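Local coordinates for mitochondrial association factor 1 (PDB 6BXS), which belongs to a parasite family of macro-domain proteins in which a related paralogue tethers host mitochondria, its own role being uncertain, at residues 31-36 with 63-68. Numbering follows the deposited sequence.
Sequences DGFTPL and NGEFAD. With SO4 (sulfate ion), chain E.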
loop_
_atom_site.group_PDB
_atom_site.type_symbol
_atom_site.label_atom_id
_atom_site.label_comp_id
_atom_site.label_asym_id
_atom_site.label_seq_id
_atom_site.Cartn_x
_atom_site.Cartn_y
_atom_site.Cartn_z
ATOM N N ASP A 31 15.317 -10.460 -8.296
ATOM C CA ASP A 31 14.892 -10.613 -6.904
ATOM C C ASP A 31 13.463 -11.146 -6.799
ATOM O O ASP A 31 12.810 -10.988 -5.768
ATOM C CB ASP A 31 15.014 -9.281 -6.158
ATOM C CG ASP A 31 16.443 -8.781 -6.094
ATOM O OD1 ASP A 31 17.209 -9.047 -7.044
ATOM O OD2 ASP A 31 16.802 -8.130 -5.090
ATOM N N GLY A 32 12.990 -11.787 -7.866
ATOM C CA GLY A 32 11.683 -12.420 -7.872
ATOM C C GLY A 32 10.538 -11.447 -7.664
ATOM O O GLY A 32 9.501 -11.813 -7.108
ATOM N N PHE A 33 10.727 -10.211 -8.118
ATOM C CA PHE A 33 9.745 -9.145 -7.922
ATOM C C PHE A 33 8.373 -9.505 -8.496
ATOM O O PHE A 33 8.251 -9.878 -9.661
ATOM C CB PHE A 33 10.250 -7.843 -8.558
ATOM C CG PHE A 33 9.339 -6.665 -8.343
ATOM C CD1 PHE A 33 9.416 -5.915 -7.180
ATOM C CD2 PHE A 33 8.412 -6.304 -9.307
ATOM C CE1 PHE A 33 8.581 -4.832 -6.981
ATOM C CE2 PHE A 33 7.576 -5.220 -9.113
ATOM C CZ PHE A 33 7.659 -4.484 -7.948
ATOM N N THR A 34 7.346 -9.387 -7.662
ATOM C CA THR A 34 5.976 -9.681 -8.072
ATOM C C THR A 34 5.417 -8.571 -8.962
ATOM O O THR A 34 5.628 -7.392 -8.678
ATOM C CB THR A 34 5.064 -9.856 -6.843
ATOM O OG1 THR A 34 5.657 -10.804 -5.946
ATOM C CG2 THR A 34 3.671 -10.330 -7.252
ATOM N N PRO A 35 4.706 -8.937 -10.045
ATOM C CA PRO A 35 4.098 -7.886 -10.868
ATOM C C PRO A 35 3.082 -7.067 -10.080
ATOM O O PRO A 35 2.364 -7.616 -9.242
ATOM C CB PRO A 35 3.418 -8.665 -12.002
ATOM C CG PRO A 35 4.103 -9.989 -12.030
ATOM C CD PRO A 35 4.469 -10.278 -10.608
ATOM N N LEU A 36 3.037 -5.763 -10.340
ATOM C CA LEU A 36 2.102 -4.874 -9.662
ATOM C C LEU A 36 0.665 -5.288 -9.948
ATOM O O LEU A 36 -0.166 -5.348 -9.042
ATOM C CB LEU A 36 2.329 -3.424 -10.097
ATOM C CG LEU A 36 3.523 -2.689 -9.480
ATOM C CD1 LEU A 36 4.809 -3.487 -9.589
ATOM C CD2 LEU A 36 3.687 -1.334 -10.149
ATOM N N ASN A 63 8.233 2.086 -5.814
ATOM C CA ASN A 63 7.661 3.367 -6.208
ATOM C C ASN A 63 8.020 3.692 -7.649
ATOM O O ASN A 63 7.184 4.164 -8.420
ATOM C CB ASN A 63 8.148 4.476 -5.272
ATOM C CG ASN A 63 7.365 5.767 -5.434
ATOM O OD1 ASN A 63 6.210 5.759 -5.857
ATOM N ND2 ASN A 63 7.992 6.886 -5.098
ATOM N N GLY A 64 9.271 3.421 -8.007
ATOM C CA GLY A 64 9.743 3.618 -9.365
ATOM C C GLY A 64 9.059 2.693 -10.353
ATOM O O GLY A 64 8.792 3.082 -11.489
ATOM N N GLU A 65 8.775 1.466 -9.924
ATOM C CA GLU A 65 8.089 0.501 -10.778
ATOM C C GLU A 65 6.653 0.943 -11.034
ATOM O O GLU A 65 6.129 0.769 -12.134
ATOM C CB GLU A 65 8.106 -0.896 -10.150
ATOM C CG GLU A 65 9.492 -1.506 -10.025
ATOM C CD GLU A 65 10.157 -1.736 -11.370
ATOM O OE1 GLU A 65 9.437 -1.995 -12.358
ATOM O OE2 GLU A 65 11.402 -1.650 -11.439
ATOM N N PHE A 66 6.020 1.510 -10.010
ATOM C CA PHE A 66 4.673 2.055 -10.147
ATOM C C PHE A 66 4.656 3.184 -11.174
ATOM O O PHE A 66 3.791 3.232 -12.048
ATOM C CB PHE A 66 4.155 2.572 -8.798
ATOM C CG PHE A 66 3.005 1.782 -8.242
ATOM C CD1 PHE A 66 1.743 1.883 -8.803
ATOM C CD2 PHE A 66 3.180 0.952 -7.148
ATOM C CE1 PHE A 66 0.680 1.163 -8.290
ATOM C CE2 PHE A 66 2.121 0.231 -6.630
ATOM C CZ PHE A 66 0.870 0.337 -7.201
ATOM N N ALA A 67 5.618 4.091 -11.059
ATOM C CA ALA A 67 5.721 5.217 -11.983
ATOM C C ALA A 67 5.975 4.742 -13.409
ATOM O O ALA A 67 5.321 5.199 -14.347
ATOM C CB ALA A 67 6.821 6.155 -11.536
ATOM N N ASP A 68 6.924 3.825 -13.568
ATOM C CA ASP A 68 7.244 3.267 -14.879
ATOM C C ASP A 68 6.023 2.622 -15.521
ATOM O O ASP A 68 5.784 2.782 -16.717
ATOM C CB ASP A 68 8.373 2.239 -14.759
ATOM C CG ASP A 68 9.692 2.868 -14.349
ATOM O OD1 ASP A 68 9.839 4.099 -14.503
ATOM O OD2 ASP A 68 10.584 2.132 -13.875
HETATM S S SO4 E . 3.546 -4.713 -13.955
HETATM O O1 SO4 E . 3.621 -3.401 -14.593
HETATM O O2 SO4 E . 4.441 -4.741 -12.801
HETATM O O3 SO4 E . 3.948 -5.748 -14.904
HETATM O O4 SO4 E . 2.175 -4.963 -13.520
#
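Leu36 and Phe66 have the nearest CA atoms, 7.4 Å apart, where the irregular segment 31-36 runs up to a turn of helix 61-76. No backbone touches backbone; side chains bridge the gap, in part onto the helix backbone, and Leu36 does most of the work. Its CG stands anti to the carbonyl carbon (chi1 -78°), which turns the branch toward the helix, and the methyls then divide their partners. CD2 comes to 3.5 Å from Phe66 CA and also sits over one face of the Phe66 ring, a CH-pi contact with the methyl 3.8 Å from the ring centroid and 16° off the normal. It lies nearer the CG end of the ring, so that one methyl covers backbone and aromatic together. The other methyl, CD1, meets the Phe33 ring at its edge, in the ring plane, and lies 4.2 Å from Glu65 CB. Phe33 itself reaches across with CZ, 4.1 Å from Glu65 CG; here the ring touches the aliphatic part of the glutamate, the two side chains running antiparallel alongside each other, ring and carboxylate planes 52° apart. The polar edge of this apolar patch is taken by a sulfate, probably from the crystallisation liquor: Leu36 N donates to its O2 at 3.0 Å, nearly straight, and the Arg29, Thr69 and His159 side chains and Tyr37 N also bond to it. Behind the contact, Phe66 rests on strands 45-50 and 166-170. The packing thus joins the loop between strands 19-24 and 45-50 to a helix flanking the central mixed sheet, the alpha/beta layering of a macro domain.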